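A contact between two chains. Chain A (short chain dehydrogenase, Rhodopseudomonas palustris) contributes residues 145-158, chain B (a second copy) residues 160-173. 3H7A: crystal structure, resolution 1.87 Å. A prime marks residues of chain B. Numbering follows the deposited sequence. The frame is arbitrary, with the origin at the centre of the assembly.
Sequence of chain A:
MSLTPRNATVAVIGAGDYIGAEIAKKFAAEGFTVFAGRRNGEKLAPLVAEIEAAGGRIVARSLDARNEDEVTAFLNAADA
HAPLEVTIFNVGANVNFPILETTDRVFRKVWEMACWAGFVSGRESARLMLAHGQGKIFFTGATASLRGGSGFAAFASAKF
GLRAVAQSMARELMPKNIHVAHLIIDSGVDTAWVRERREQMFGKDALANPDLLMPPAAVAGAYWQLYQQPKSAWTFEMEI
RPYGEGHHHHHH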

# COMPACT_ATOMS: atom_id res chain seq x y z
N SER A 145 -3.87 3.49 11.59
CA SER A 145 -3.29 4.45 10.63
C SER A 145 -3.19 3.85 9.24
O SER A 145 -2.98 4.59 8.28
N LEU A 146 -3.30 2.53 9.13
CA LEU A 146 -3.07 1.86 7.85
C LEU A 146 -4.32 1.27 7.25
O LEU A 146 -4.48 1.26 6.02
N ARG A 147 -5.21 0.77 8.10
CA ARG A 147 -6.47 0.23 7.63
C ARG A 147 -7.57 0.46 8.65
O ARG A 147 -7.33 0.42 9.86
N GLY A 148 -8.77 0.72 8.16
CA GLY A 148 -9.91 0.96 9.04
C GLY A 148 -10.79 -0.26 9.21
O GLY A 148 -11.41 -0.71 8.26
N GLY A 149 -10.86 -0.77 10.43
CA GLY A 149 -11.67 -1.95 10.74
C GLY A 149 -13.09 -1.60 11.14
O GLY A 149 -13.41 -0.44 11.35
N SER A 150 -13.94 -2.62 11.24
CA SER A 150 -15.32 -2.44 11.67
C SER A 150 -15.34 -1.86 13.07
O SER A 150 -14.65 -2.37 13.96
N GLY A 151 -16.10 -0.79 13.26
CA GLY A 151 -16.14 -0.09 14.54
C GLY A 151 -15.13 1.04 14.71
O GLY A 151 -15.22 1.83 15.65
N PHE A 152 -14.16 1.14 13.80
CA PHE A 152 -13.07 2.12 13.97
C PHE A 152 -13.14 3.36 13.09
O PHE A 152 -12.11 4.02 12.88
N ALA A 153 -14.33 3.71 12.59
CA ALA A 153 -14.45 4.93 11.78
C ALA A 153 -13.84 6.18 12.42
O ALA A 153 -13.08 6.89 11.77
N ALA A 154 -14.13 6.43 13.70
CA ALA A 154 -13.63 7.61 14.38
C ALA A 154 -12.12 7.54 14.59
O ALA A 154 -11.43 8.47 14.21
N PHE A 155 -11.63 6.45 15.19
CA PHE A 155 -10.20 6.26 15.47
C PHE A 155 -9.34 6.20 14.20
O PHE A 155 -8.31 6.88 14.12
N ALA A 156 -9.77 5.40 13.22
CA ALA A 156 -9.00 5.25 11.97
C ALA A 156 -8.98 6.53 11.12
O ALA A 156 -7.97 6.84 10.49
N SER A 157 -10.10 7.26 11.11
CA SER A 157 -10.14 8.58 10.45
C SER A 157 -9.07 9.52 10.98
O SER A 157 -8.29 10.08 10.20
N ALA A 158 -9.01 9.66 12.30
CA ALA A 158 -8.02 10.51 12.95
C ALA A 158 -6.58 10.02 12.73
O ALA A 158 -5.68 10.84 12.50
N PHE B 160 -7.34 11.26 3.52
CA PHE B 160 -6.96 10.04 4.23
C PHE B 160 -8.05 9.71 5.24
O PHE B 160 -8.51 8.57 5.33
N GLY B 161 -8.48 10.74 5.98
CA GLY B 161 -9.54 10.60 6.98
C GLY B 161 -10.83 10.07 6.37
O GLY B 161 -11.45 9.16 6.93
N LEU B 162 -11.21 10.61 5.21
CA LEU B 162 -12.40 10.09 4.49
C LEU B 162 -12.23 8.61 4.06
O LEU B 162 -13.18 7.80 4.15
N ARG B 163 -11.04 8.26 3.58
CA ARG B 163 -10.73 6.90 3.15
C ARG B 163 -10.90 5.92 4.32
O ARG B 163 -11.53 4.87 4.17
N ALA B 164 -10.37 6.27 5.49
CA ALA B 164 -10.59 5.42 6.68
C ALA B 164 -12.05 5.22 7.04
O ALA B 164 -12.45 4.12 7.46
N VAL B 165 -12.84 6.28 6.91
CA VAL B 165 -14.26 6.23 7.25
C VAL B 165 -14.91 5.22 6.31
O VAL B 165 -15.62 4.31 6.76
N ALA B 166 -14.62 5.37 5.02
CA ALA B 166 -15.09 4.44 3.98
C ALA B 166 -14.68 2.99 4.27
O ALA B 166 -15.53 2.11 4.24
N GLN B 167 -13.40 2.75 4.59
CA GLN B 167 -12.91 1.40 4.90
C GLN B 167 -13.66 0.79 6.07
O GLN B 167 -14.13 -0.34 5.97
N SER B 168 -13.77 1.55 7.16
CA SER B 168 -14.47 1.10 8.36
C SER B 168 -15.95 0.85 8.14
O SER B 168 -16.54 -0.08 8.73
N MET B 169 -16.57 1.68 7.31
CA MET B 169 -17.98 1.51 7.02
C MET B 169 -18.13 0.25 6.18
O MET B 169 -19.04 -0.54 6.40
N ALA B 170 -17.21 0.06 5.24
CA ALA B 170 -17.25 -1.12 4.36
C ALA B 170 -17.10 -2.43 5.13
O ALA B 170 -17.86 -3.37 4.92
N ARG B 171 -16.14 -2.49 6.06
CA ARG B 171 -15.94 -3.70 6.82
C ARG B 171 -17.21 -4.06 7.60
O ARG B 171 -17.57 -5.23 7.67
N GLU B 172 -17.90 -3.05 8.13
CA GLU B 172 -19.14 -3.25 8.90
C GLU B 172 -20.40 -3.53 8.06
O GLU B 172 -21.22 -4.37 8.44
N LEU B 173 -20.54 -2.85 6.93
CA LEU B 173 -21.82 -2.80 6.22
C LEU B 173 -21.90 -3.62 4.94
O LEU B 173 -23.00 -3.94 4.50

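The contact is built where side chains are missing: Gly148 lies with its CA 4.6 Å from the CA of Ser168′, and a CB on it would point toward chain B and clash, 2.6 Å from Ser168′ OG and 2.8 Å from Ala164′ O. Gly161′ marks a second close approach, its CA 4.1 Å from the CA of Ser157; a CB here would sit tightly, 3.2 Å from Ser157 OG. Between these points the helix starting at Ala153 runs nearly antiparallel to helix 160-173 of chain B, at 150°, with the axes approaching to 7.5 Å, a spacing that suits the small residues between them. Ala156 and Ala164′ both point toward the partner and meet CB to CB at 3.8 Å; Ala164′ CB also lies 3.4 Å from Ala156 O and 3.5 Å from Ser157 N. Val165′, chi1 t, points sideways and brings CG2 to 3.6 Å from Ser157 OG and 4.0 Å from Ala153 O.

Ser157, also chi1 t, donates from OG to Gly161′ O at 2.9 Å, reaching a carbonyl that already accepts from Val165′ N within its own helix. Ser168′, chi1 m, is covered more than any other residue in the two stretches. Its OG lies 3.0 Å from Gly149 O and 3.2 Å from Ala164′ O, two acceptors competing for one proton, while its CB packs 3.9 Å from Ala153 CB. Gln167′ (m, t, chi3 -1°) points toward chain A and accepts from the backbone: Gly148 N to Gln167′ OE1 is 2.7 Å and nearly straight at 167°. Its amide end also works through water, since water 2 donates to Leu146 O (2.6 Å from the water O) and accepts from Gln167′ NE2 (2.9 Å). Water 1 makes a similar bridge, 2.8 Å from its O to Leu146 O and 2.9 Å from its O to Arg163′ NH1, so the Leu146 carbonyl is bound from two waters although the leucine CB points away.

At the turn from Gly149 to Phe152, Arg171′ (m, m, m) lays CG 3.4 Å from Gly148 O and CB 3.7 Å from Ser150 N. Ser150, chi1 t, sets OG 3.5 Å from Glu172′ CB, a packing contact. Glu172′ (t, t, chi3 -27°) reaches the turn through water 3, whose O lies 2.6 Å from Glu172′ OE1, 2.7 Å from Ser168′ O and 2.9 Å from Gly151 N.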

# COMPACT_ATOMS: atom_id res chain seq x y z
CB SER A 145 -1.88 4.88 11.05
OG SER A 145 -1.79 5.02 12.45
CB LEU A 146 -1.99 0.79 7.97
CG LEU A 146 -0.64 1.29 8.46
CD1 LEU A 146 0.27 0.09 8.61
CD2 LEU A 146 -0.07 2.31 7.46
CB ARG A 147 -6.35 -1.25 7.21
CG ARG A 147 -5.86 -2.19 8.28
CD ARG A 147 -5.22 -3.44 7.66
NE ARG A 147 -4.04 -3.85 8.43
CZ ARG A 147 -2.77 -3.65 8.04
NH1 ARG A 147 -2.51 -3.08 6.87
NH2 ARG A 147 -1.78 -4.05 8.82
CB SER A 150 -16.06 -3.78 11.63
OG SER A 150 -17.36 -3.69 12.19
CB PHE A 152 -11.70 1.46 13.76
CG PHE A 152 -11.31 0.52 14.85
CD1 PHE A 152 -11.02 0.98 16.12
CD2 PHE A 152 -11.24 -0.85 14.60
CE1 PHE A 152 -10.65 0.11 17.12
CE2 PHE A 152 -10.87 -1.73 15.59
CZ PHE A 152 -10.58 -1.25 16.86
CB ALA A 153 -15.88 5.19 11.35
CB ALA A 154 -14.33 7.85 15.70
CB PHE A 155 -9.96 5.03 16.36
CG PHE A 155 -8.54 4.90 16.84
CD1 PHE A 155 -7.92 5.93 17.54
CD2 PHE A 155 -7.82 3.71 16.63
CE1 PHE A 155 -6.60 5.80 18.00
CE2 PHE A 155 -6.51 3.57 17.09
CZ PHE A 155 -5.90 4.61 17.77
CB ALA A 156 -9.51 4.07 11.13
CB SER A 157 -11.52 9.23 10.57
OG SER A 157 -11.65 10.29 9.63
CB ALA A 158 -8.32 10.60 14.46
CB PHE B 160 -5.66 10.24 5.00
CG PHE B 160 -4.41 9.89 4.24
CD1 PHE B 160 -4.09 10.51 3.03
CD2 PHE B 160 -3.48 9.03 4.82
CE1 PHE B 160 -2.89 10.22 2.39
CE2 PHE B 160 -2.30 8.74 4.18
CZ PHE B 160 -2.00 9.35 2.98
CB LEU B 162 -12.71 10.98 3.26
CG LEU B 162 -14.03 10.63 2.56
CD1 LEU B 162 -15.20 10.96 3.46
CD2 LEU B 162 -14.17 11.35 1.21
CB ARG B 163 -9.31 6.83 2.59
CG ARG B 163 -8.95 5.48 2.01
CD ARG B 163 -7.58 5.55 1.38
NE ARG B 163 -7.31 4.29 0.69
CZ ARG B 163 -6.37 3.43 1.04
NH1 ARG B 163 -5.59 3.68 2.09
NH2 ARG B 163 -6.20 2.31 0.34
CB ALA B 164 -9.89 5.99 7.84
CB VAL B 165 -14.93 7.64 7.19
CG1 VAL B 165 -16.46 7.56 7.14
CG2 VAL B 165 -14.50 8.50 8.38
CB ALA B 166 -14.62 4.88 2.60
CB GLN B 167 -11.41 1.41 5.22
CG GLN B 167 -10.51 1.66 4.03
CD GLN B 167 -9.08 1.31 4.34
OE1 GLN B 167 -8.76 0.89 5.46
NE2 GLN B 167 -8.20 1.49 3.36
CB SER B 168 -14.30 2.13 9.46
OG SER B 168 -12.95 2.16 9.90
CB MET B 169 -18.56 2.73 6.31
CG MET B 169 -18.84 3.95 7.24
SD MET B 169 -19.61 5.38 6.45
CE MET B 169 -21.03 4.59 5.71
CB ALA B 170 -16.21 -1.01 3.24
CB ARG B 171 -14.73 -3.58 7.77
CG ARG B 171 -13.39 -3.22 7.13
CD ARG B 171 -12.74 -4.32 6.29
NE ARG B 171 -12.62 -5.58 7.01
CZ ARG B 171 -12.29 -6.74 6.45
NH1 ARG B 171 -12.22 -7.84 7.19
NH2 ARG B 171 -12.02 -6.81 5.14
CB GLU B 172 -19.40 -2.05 9.83
CG GLU B 172 -20.40 -2.34 10.95
CD GLU B 172 -20.86 -1.11 11.74
OE1 GLU B 172 -20.12 -0.11 11.83
OE2 GLU B 172 -21.99 -1.16 12.30
CB LEU B 173 -22.25 -1.35 5.95
CG LEU B 173 -22.21 -0.35 7.13
CD1 LEU B 173 -22.36 1.07 6.62
CD2 LEU B 173 -23.23 -0.65 8.21
O HOH W 1 -3.47 2.95 3.99
O HOH W 2 -5.66 0.28 3.92
O HOH W 3 -17.63 0.48 11.19